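Local coordinates for protein annexin A8 (Homo sapiens, PDB 1W3W) that binds calcium and phospholipid as an annexin and acts as an anticoagulant that indirectly inhibits the thromboplastin-specific complex of the blood coagulation cascade, at residues Ser172-Ala177 and Ser209-Leu214; Asp24-Thr29 and Gln57-Ser62; Glu260-Ala265 and Gly274-Asn279. One frame throughout, in Å; residues are numbered along the deposited sequence.

Contact 1. Residues Ser172-Ala177 and Ser209-Leu214; sequences SFVDPA and SATHLL
The loop 172-175, extended from Phe-173 onward, runs past the first turn of helix 210-224 and then turns into helix 176-191; the two backbones come closest where Val-174 CA lies 5.4 Å from His-212 CA. This is a surface corner of the all-helical annexin fold in the region of the third repeat, away from the calcium site. Both helices start with a side-chain N-cap. Ser-209 OG accepts from His-212 N at a fairly straight 158°, whereas the cap of Asp-175 on Ala-177 N is weak, as is a further bond from Leu-178 N to the same OD1.

Val-174 carries the apolar part, its two methyls divided between neighbouring residues of the helix. CG2, beside its own backbone N, meets Thr-211 CG2 at 3.7 Å and lies equally near the Thr-211 carbonyl oxygen. CG1, anti to the backbone N (chi1 179°), approaches His-212 ND1 obliquely at 3.9 Å, and the two side chains cross at about a right angle. Arg-215, one turn further along the helix, also touches Val-174.

The imidazole of His-212 leaves the helix with CG anti to the backbone N, and both its nitrogens are engaged. NE2 is hydrogen-bonded to Asp-182 OD1, a pairing that would probably polarise the ring and help fix its rotation. At the other end a single water bridges the segments: it lies in the ring plane, 2.7 Å from His-212 ND1, and accepts a hydrogen bond from Asp-175 N over 3.0 Å.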
loop_
_atom_site.group_PDB
_atom_site.type_symbol
_atom_site.label_atom_id
_atom_site.label_comp_id
_atom_site.label_asym_id
_atom_site.label_seq_id
_atom_site.Cartn_x
_atom_site.Cartn_y
_atom_site.Cartn_z
ATOM N N SER A 172 24.074 -7.087 -6.021
ATOM C CA SER A 172 23.975 -8.361 -5.302
ATOM C C SER A 172 25.132 -8.494 -4.308
ATOM O O SER A 172 25.166 -9.434 -3.510
ATOM C CB SER A 172 23.964 -9.550 -6.275
ATOM O OG SER A 172 25.137 -9.575 -7.071
ATOM N N PHE A 173 26.066 -7.541 -4.354
ATOM C CA PHE A 173 27.237 -7.548 -3.473
ATOM C C PHE A 173 26.961 -6.913 -2.108
ATOM O O PHE A 173 26.656 -5.725 -1.993
ATOM C CB PHE A 173 28.431 -6.855 -4.142
ATOM C CG PHE A 173 29.256 -7.774 -4.995
ATOM C CD1 PHE A 173 28.936 -7.970 -6.334
ATOM C CD2 PHE A 173 30.348 -8.451 -4.455
ATOM C CE1 PHE A 173 29.697 -8.818 -7.130
ATOM C CE2 PHE A 173 31.107 -9.306 -5.237
ATOM C CZ PHE A 173 30.786 -9.488 -6.579
ATOM N N VAL A 174 27.095 -7.733 -1.081
ATOM C CA VAL A 174 26.965 -7.300 0.290
ATOM C C VAL A 174 28.370 -7.270 0.886
ATOM O O VAL A 174 29.180 -8.157 0.656
ATOM C CB VAL A 174 26.064 -8.284 1.058
ATOM C CG1 VAL A 174 25.917 -7.881 2.524
ATOM C CG2 VAL A 174 24.714 -8.360 0.384
ATOM N N ASP A 175 28.649 -6.240 1.657
ATOM C CA ASP A 175 29.886 -6.148 2.404
ATOM C C ASP A 175 29.766 -7.034 3.651
ATOM O O ASP A 175 29.028 -6.683 4.554
ATOM C CB ASP A 175 30.083 -4.680 2.798
ATOM C CG ASP A 175 31.388 -4.423 3.522
ATOM O OD1 ASP A 175 31.960 -5.354 4.137
ATOM O OD2 ASP A 175 31.894 -3.286 3.546
ATOM N N PRO A 176 30.474 -8.169 3.714
ATOM C CA PRO A 176 30.296 -9.102 4.825
ATOM C C PRO A 176 30.744 -8.542 6.172
ATOM O O PRO A 176 30.151 -8.919 7.191
ATOM C CB PRO A 176 31.151 -10.313 4.421
ATOM C CG PRO A 176 32.169 -9.771 3.432
ATOM C CD PRO A 176 31.498 -8.641 2.762
ATOM N N ALA A 177 31.773 -7.692 6.190
ATOM C CA ALA A 177 32.227 -7.091 7.443
ATOM C C ALA A 177 31.179 -6.143 8.014
ATOM O O ALA A 177 30.950 -6.106 9.221
ATOM C CB ALA A 177 33.551 -6.346 7.240
ATOM N N SER A 209 20.327 -1.547 2.185
ATOM C CA SER A 209 19.579 -2.178 1.115
ATOM C C SER A 209 18.909 -3.463 1.582
ATOM O O SER A 209 19.327 -4.057 2.574
ATOM C CB SER A 209 20.517 -2.492 -0.047
ATOM O OG SER A 209 21.434 -3.514 0.287
ATOM N N ALA A 210 17.870 -3.885 0.859
ATOM C CA ALA A 210 17.166 -5.134 1.162
ATOM C C ALA A 210 18.112 -6.328 1.171
ATOM O O ALA A 210 18.042 -7.180 2.042
ATOM C CB ALA A 210 16.038 -5.371 0.163
ATOM N N THR A 211 19.006 -6.383 0.190
ATOM C CA THR A 211 19.934 -7.498 0.062
ATOM C C THR A 211 20.928 -7.577 1.234
ATOM O O THR A 211 21.254 -8.659 1.740
ATOM C CB THR A 211 20.693 -7.347 -1.275
ATOM O OG1 THR A 211 19.741 -7.310 -2.359
ATOM C CG2 THR A 211 21.546 -8.563 -1.553
ATOM N N HIS A 212 21.415 -6.416 1.643
ATOM C CA HIS A 212 22.279 -6.303 2.810
ATOM C C HIS A 212 21.510 -6.727 4.064
ATOM O O HIS A 212 22.027 -7.473 4.873
ATOM C CB HIS A 212 22.781 -4.866 2.945
ATOM C CG HIS A 212 23.624 -4.626 4.158
ATOM N ND1 HIS A 212 24.985 -4.422 4.086
ATOM C CD2 HIS A 212 23.300 -4.546 5.471
ATOM C CE1 HIS A 212 25.460 -4.213 5.302
ATOM N NE2 HIS A 212 24.460 -4.297 6.162
ATOM N N LEU A 213 20.264 -6.279 4.191
ATOM C CA LEU A 213 19.468 -6.559 5.390
ATOM C C LEU A 213 19.180 -8.035 5.528
ATOM O O LEU A 213 19.194 -8.558 6.635
ATOM C CB LEU A 213 18.158 -5.775 5.393
ATOM C CG LEU A 213 18.251 -4.300 5.789
ATOM C CD1 LEU A 213 16.886 -3.673 5.637
ATOM C CD2 LEU A 213 18.769 -4.110 7.190
ATOM N N LEU A 214 18.960 -8.726 4.409
ATOM C CA LEU A 214 18.736 -10.175 4.480
ATOM C C LEU A 214 19.926 -10.888 5.082
ATOM O O LEU A 214 19.766 -11.833 5.869
ATOM C CB LEU A 214 18.412 -10.759 3.109
ATOM C CG LEU A 214 16.999 -10.387 2.642
ATOM C CD1 LEU A 214 16.836 -10.646 1.151
ATOM C CD2 LEU A 214 15.981 -11.160 3.440
HETATM O O HOH W 1 26.571 -4.085 1.951
#

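Contact 2. Residues Asp24-Thr29 and Gln57-Ser62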
loop_
_atom_site.group_PDB
_atom_site.type_symbol
_atom_site.label_atom_id
_atom_site.label_comp_id
_atom_site.label_asym_id
_atom_site.label_seq_id
_atom_site.Cartn_x
_atom_site.Cartn_y
_atom_site.Cartn_z
ATOM N N ASP A 24 -13.762 6.121 -26.500
ATOM C CA ASP A 24 -15.025 6.835 -26.672
ATOM C C ASP A 24 -16.267 6.009 -26.343
ATOM O O ASP A 24 -17.135 6.493 -25.642
ATOM C CB ASP A 24 -15.131 7.430 -28.094
ATOM C CG ASP A 24 -14.168 8.589 -28.331
ATOM O OD1 ASP A 24 -13.521 9.092 -27.378
ATOM O OD2 ASP A 24 -14.005 9.075 -29.460
ATOM N N PRO A 25 -16.383 4.775 -26.834
ATOM C CA PRO A 25 -17.540 3.935 -26.489
ATOM C C PRO A 25 -17.680 3.668 -24.997
ATOM O O PRO A 25 -18.781 3.704 -24.483
ATOM C CB PRO A 25 -17.263 2.614 -27.222
ATOM C CG PRO A 25 -16.279 2.949 -28.293
ATOM C CD PRO A 25 -15.478 4.108 -27.789
ATOM N N ASP A 26 -16.571 3.403 -24.313
ATOM C CA ASP A 26 -16.604 3.206 -22.864
ATOM C C ASP A 26 -17.112 4.465 -22.139
ATOM O O ASP A 26 -17.895 4.372 -21.202
ATOM C CB ASP A 26 -15.218 2.826 -22.346
ATOM C CG ASP A 26 -14.861 1.367 -22.620
ATOM O OD1 ASP A 26 -13.660 1.053 -22.663
ATOM O OD2 ASP A 26 -15.702 0.467 -22.793
ATOM N N ALA A 27 -16.651 5.629 -22.564
ATOM C CA ALA A 27 -17.120 6.890 -21.990
ATOM C C ALA A 27 -18.619 7.010 -22.181
ATOM O O ALA A 27 -19.337 7.398 -21.276
ATOM C CB ALA A 27 -16.398 8.080 -22.635
ATOM N N GLU A 28 -19.100 6.652 -23.368
ATOM C CA GLU A 28 -20.533 6.667 -23.644
ATOM C C GLU A 28 -21.317 5.670 -22.799
ATOM O O GLU A 28 -22.413 5.972 -22.345
ATOM C CB GLU A 28 -20.807 6.413 -25.128
ATOM C CG GLU A 28 -22.198 6.854 -25.548
ATOM C CD GLU A 28 -22.493 6.524 -26.992
ATOM O OE1 GLU A 28 -22.383 5.341 -27.354
ATOM O OE2 GLU A 28 -22.829 7.453 -27.756
ATOM N N THR A 29 -20.759 4.489 -22.564
ATOM C CA THR A 29 -21.403 3.543 -21.680
ATOM C C THR A 29 -21.575 4.123 -20.278
ATOM O O THR A 29 -22.627 3.984 -19.678
ATOM C CB THR A 29 -20.586 2.258 -21.604
ATOM O OG1 THR A 29 -20.559 1.643 -22.887
ATOM C CG2 THR A 29 -21.275 1.234 -20.722
ATOM N N GLN A 57 -7.816 6.547 -17.624
ATOM C CA GLN A 57 -7.450 7.954 -17.789
ATOM C C GLN A 57 -7.877 8.473 -19.167
ATOM O O GLN A 57 -8.355 9.606 -19.300
ATOM C CB GLN A 57 -5.937 8.163 -17.586
ATOM C CG GLN A 57 -5.367 7.651 -16.247
ATOM C CD GLN A 57 -6.177 8.079 -15.046
ATOM O OE1 GLN A 57 -6.641 9.207 -14.988
ATOM N NE2 GLN A 57 -6.343 7.184 -14.084
ATOM N N GLN A 58 -7.745 7.625 -20.181
ATOM C CA GLN A 58 -8.202 7.944 -21.532
ATOM C C GLN A 58 -9.722 8.069 -21.580
ATOM O O GLN A 58 -10.258 8.980 -22.209
ATOM C CB GLN A 58 -7.737 6.878 -22.525
ATOM C CG GLN A 58 -6.234 6.762 -22.657
ATOM C CD GLN A 58 -5.818 5.612 -23.577
ATOM O OE1 GLN A 58 -5.367 4.565 -23.110
ATOM N NE2 GLN A 58 -5.960 5.812 -24.873
ATOM N N ILE A 59 -10.408 7.154 -20.904
ATOM C CA ILE A 59 -11.860 7.204 -20.774
ATOM C C ILE A 59 -12.307 8.513 -20.084
ATOM O O ILE A 59 -13.244 9.164 -20.532
ATOM C CB ILE A 59 -12.384 5.963 -20.027
ATOM C CG1 ILE A 59 -12.213 4.705 -20.897
ATOM C CG2 ILE A 59 -13.853 6.118 -19.698
ATOM C CD1 ILE A 59 -12.404 3.420 -20.145
ATOM N N ALA A 60 -11.618 8.898 -19.022
ATOM C CA ALA A 60 -11.933 10.144 -18.314
ATOM C C ALA A 60 -11.807 11.350 -19.237
ATOM O O ALA A 60 -12.681 12.234 -19.243
ATOM C CB ALA A 60 -11.040 10.311 -17.081
ATOM N N LYS A 61 -10.748 11.378 -20.045
ATOM C CA LYS A 61 -10.531 12.488 -20.981
ATOM C C LYS A 61 -11.611 12.550 -22.059
ATOM O O LYS A 61 -12.127 13.626 -22.380
ATOM C CB LYS A 61 -9.154 12.382 -21.633
ATOM C CG LYS A 61 -8.772 13.623 -22.432
ATOM C CD LYS A 61 -7.268 13.676 -22.732
ATOM C CE LYS A 61 -6.963 14.195 -24.145
ATOM N NZ LYS A 61 -5.952 15.301 -24.139
ATOM N N SER A 62 -11.955 11.396 -22.612
ATOM C CA SER A 62 -13.014 11.297 -23.602
ATOM C C SER A 62 -14.365 11.698 -23.019
ATOM O O SER A 62 -15.150 12.346 -23.690
ATOM C CB SER A 62 -13.102 9.875 -24.181
ATOM O OG SER A 62 -14.245 9.726 -25.005
#
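Segments 24-29 and 57-62 cross at -69°, their axes 8.3 Å apart at closest approach, and the branched side chain of Ile-59 reaches into the crossing. From its CB, CG2 stands anti to the backbone N and rests on the opposing main chain, 4.0 Å from Ala-27 N. The other branch starts beside the backbone N: CG1 passes Asp-26 CB at 3.8 Å, and a nearly extended chi2 (167°) carries CD1 onward to lie 3.6 Å from Asp-26 CB, also touching OD1. That carboxylate oxygen is bound by a salt bridge to Arg-51 NE, so the methyl packs against an anchored aspartate. An alanine in place of Ile-59 would remove both branches and would probably loosen the packing against Asp-26 and Ala-27.

One turn on, Ser-62 OG, anti to its backbone N, donates to Asp-24 OD1 at 2.6 Å, meeting the carboxylate from above its plane. The same OG is hydrogen-bonded to Gln-66 NE2 and lies 3.6 Å from Ala-27 CB. The crossing belongs to the helical bundle of the first annexin repeat, where Val-47 of helix 41-48 touches both Asp-26 and Ile-59, and Phe-63 of helix 53-67 packs on Ala-27.

Contact 3. Residues Glu260-Ala265 and Gly274-Asn279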
loop_
_atom_site.group_PDB
_atom_site.type_symbol
_atom_site.label_atom_id
_atom_site.label_comp_id
_atom_site.label_asym_id
_atom_site.label_seq_id
_atom_site.Cartn_x
_atom_site.Cartn_y
_atom_site.Cartn_z
ATOM N N GLU A 260 -0.823 -10.689 3.723
ATOM C CA GLU A 260 -1.077 -10.640 5.163
ATOM C C GLU A 260 -1.853 -9.390 5.550
ATOM O O GLU A 260 -2.704 -9.415 6.439
ATOM C CB GLU A 260 0.256 -10.696 5.922
ATOM C CG GLU A 260 0.123 -10.737 7.434
ATOM C CD GLU A 260 1.478 -10.737 8.119
ATOM O OE1 GLU A 260 2.204 -11.743 8.031
ATOM O OE2 GLU A 260 1.818 -9.717 8.724
ATOM N N ARG A 261 -1.570 -8.299 4.858
ATOM C CA ARG A 261 -2.288 -7.065 5.050
ATOM C C ARG A 261 -3.765 -7.238 4.702
ATOM O O ARG A 261 -4.646 -6.786 5.428
ATOM C CB ARG A 261 -1.658 -5.995 4.180
ATOM C CG ARG A 261 -1.970 -4.659 4.599
ATOM C CD ARG A 261 -1.327 -4.236 5.912
ATOM N NE ARG A 261 -1.631 -2.834 6.035
ATOM C CZ ARG A 261 -2.075 -2.231 7.125
ATOM N NH1 ARG A 261 -2.204 -2.877 8.283
ATOM N NH2 ARG A 261 -2.340 -0.949 7.055
ATOM N N LEU A 262 -4.024 -7.911 3.594
ATOM C CA LEU A 262 -5.385 -8.159 3.148
ATOM C C LEU A 262 -6.116 -9.095 4.114
ATOM O O LEU A 262 -7.262 -8.844 4.457
ATOM C CB LEU A 262 -5.370 -8.733 1.736
ATOM C CG LEU A 262 -4.940 -7.763 0.633
ATOM C CD1 LEU A 262 -4.783 -8.503 -0.674
ATOM C CD2 LEU A 262 -5.964 -6.656 0.503
ATOM N N TYR A 263 -5.437 -10.149 4.557
ATOM C CA TYR A 263 -5.987 -11.087 5.542
ATOM C C TYR A 263 -6.429 -10.396 6.824
ATOM O O TYR A 263 -7.531 -10.643 7.323
ATOM C CB TYR A 263 -4.952 -12.165 5.873
ATOM C CG TYR A 263 -5.410 -13.197 6.892
ATOM C CD1 TYR A 263 -6.305 -14.207 6.537
ATOM C CD2 TYR A 263 -4.943 -13.157 8.212
ATOM C CE1 TYR A 263 -6.726 -15.152 7.472
ATOM C CE2 TYR A 263 -5.354 -14.104 9.152
ATOM C CZ TYR A 263 -6.248 -15.096 8.767
ATOM O OH TYR A 263 -6.657 -16.025 9.684
ATOM N N TYR A 264 -5.585 -9.521 7.362
ATOM C CA TYR A 264 -5.914 -8.873 8.620
ATOM C C TYR A 264 -6.902 -7.723 8.465
ATOM O O TYR A 264 -7.565 -7.361 9.421
ATOM C CB TYR A 264 -4.656 -8.463 9.387
ATOM C CG TYR A 264 -4.004 -9.650 10.082
ATOM C CD1 TYR A 264 -2.781 -10.157 9.646
ATOM C CD2 TYR A 264 -4.635 -10.292 11.153
ATOM C CE1 TYR A 264 -2.182 -11.257 10.275
ATOM C CE2 TYR A 264 -4.048 -11.396 11.781
ATOM C CZ TYR A 264 -2.817 -11.869 11.334
ATOM O OH TYR A 264 -2.227 -12.960 11.940
ATOM N N ALA A 265 -7.055 -7.201 7.251
ATOM C CA ALA A 265 -8.140 -6.277 6.942
ATOM C C ALA A 265 -9.516 -6.942 7.084
ATOM O O ALA A 265 -10.501 -6.261 7.317
ATOM C CB ALA A 265 -7.991 -5.742 5.532
ATOM N N GLY A 274 -10.921 0.422 4.016
ATOM C CA GLY A 274 -9.890 1.307 3.476
ATOM C C GLY A 274 -8.643 0.539 3.069
ATOM O O GLY A 274 -8.095 0.750 1.985
ATOM N N THR A 275 -8.221 -0.378 3.933
ATOM C CA THR A 275 -7.046 -1.208 3.706
ATOM C C THR A 275 -7.240 -2.246 2.611
ATOM O O THR A 275 -6.332 -2.497 1.813
ATOM C CB THR A 275 -6.668 -1.899 5.028
ATOM O OG1 THR A 275 -6.287 -0.894 5.960
ATOM C CG2 THR A 275 -5.425 -2.751 4.891
ATOM N N LEU A 276 -8.417 -2.854 2.585
ATOM C CA LEU A 276 -8.792 -3.775 1.518
ATOM C C LEU A 276 -8.770 -3.084 0.149
ATOM O O LEU A 276 -8.154 -3.562 -0.795
ATOM C CB LEU A 276 -10.187 -4.337 1.820
ATOM C CG LEU A 276 -10.796 -5.410 0.924
ATOM C CD1 LEU A 276 -9.940 -6.663 0.858
ATOM C CD2 LEU A 276 -12.174 -5.746 1.476
ATOM N N ILE A 277 -9.437 -1.943 0.051
ATOM C CA ILE A 277 -9.507 -1.192 -1.192
ATOM C C ILE A 277 -8.121 -0.786 -1.668
ATOM O O ILE A 277 -7.751 -1.043 -2.811
ATOM C CB ILE A 277 -10.416 0.044 -1.012
ATOM C CG1 ILE A 277 -11.893 -0.403 -0.938
ATOM C CG2 ILE A 277 -10.167 1.065 -2.122
ATOM C CD1 ILE A 277 -12.854 0.653 -0.424
ATOM N N ARG A 278 -7.345 -0.163 -0.788
ATOM C CA ARG A 278 -6.060 0.413 -1.161
ATOM C C ARG A 278 -5.077 -0.625 -1.669
ATOM O O ARG A 278 -4.384 -0.410 -2.664
ATOM C CB ARG A 278 -5.453 1.165 0.032
ATOM C CG ARG A 278 -4.160 1.903 -0.278
ATOM C CD ARG A 278 -3.616 2.711 0.907
ATOM N NE ARG A 278 -3.506 1.863 2.086
ATOM C CZ ARG A 278 -4.339 1.863 3.129
ATOM N NH1 ARG A 278 -5.371 2.673 3.200
ATOM N NH2 ARG A 278 -4.139 1.012 4.113
ATOM N N ASN A 279 -5.020 -1.761 -0.997
ATOM C CA ASN A 279 -4.085 -2.798 -1.383
ATOM C C ASN A 279 -4.475 -3.526 -2.651
ATOM O O ASN A 279 -3.609 -3.817 -3.478
ATOM C CB ASN A 279 -3.839 -3.732 -0.203
ATOM C CG ASN A 279 -2.989 -3.073 0.843
ATOM O OD1 ASN A 279 -3.485 -2.557 1.851
ATOM N ND2 ASN A 279 -1.709 -3.013 0.578
#
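Arg-278 NH2 is gripped at least twice: it gives a weak bond to Thr-275 OG1 (3.4 Å) within its own helix and makes a further hydrogen bond beyond the two segments. The other two nitrogens of this buried side chain are held by salt bridges, NE to Glu-118 and NH1 to Glu-101, after a bend at chi3 (53°) turns the group back along the helix. The setting is an antiparallel helical hairpin of the fourth annexin repeat, the axes of segments 260-265 and 274-279 approaching to 8.8 Å, whose connection supplies the calcium ligands Met-266, Gly-268 and Gly-270, with Asp-310 also binding the ion.

Arg-261 reaches across from the other helix. Its NH2 comes within 4.0 Å of Arg-278 NH2, at the edge of the Arg-278 guanidinium, and the two planes are 37° apart. Glu-118 bridges the like charges, OE1 to Arg-261 NE and OE2 to Arg-278 NE, and would probably offset their repulsion. Because Glu-101 and Glu-118 belong to the second repeat, this cluster ties the second and fourth repeats together, consistent with the hydrophilic central pore of annexins, between the modules of repeats 1 and 4 and of repeats 2 and 3. A bend at chi2 (70°) brings Arg-261 across Thr-275 at about a right angle, and Thr-275 CG2 sits over one guanidinium face, offset toward the rim and 4.0 Å from Arg-261 NE.

Apolar contacts close the rest of the hairpin. Leu-262 and Asn-279 run alongside each other head to tail, with Leu-262 CD2 3.7 Å from Asn-279 CB, and the same methyl meets Leu-276 CD1 at 4.0 Å. Leu-276 also packs close to Met-266, bringing the interface next to the metal site. Nearer the loop, Ala-265 CB touches Thr-275 CG2 at 4.0 Å.

Along the chain the three contacts follow one another in series, neither nesting nor crossing. Contact 2 comes first and brings helix 53-67 back onto helix 24-34, with helix 41-48 in the loop it closes. Contact 1 does the like in the third repeat, joining the loop that leads into helix 176-191 to the start of helix 210-224 and closing a loop that contains helices 176-191 and 198-207. Contact 3 closes the shortest loop, the calcium-binding connection of the fourth repeat. Contacts 1 and 2 lie on opposite sides of the chain's centre, their own centres 47 Å apart, while contact 3 sits near the middle, where it also reaches the second repeat.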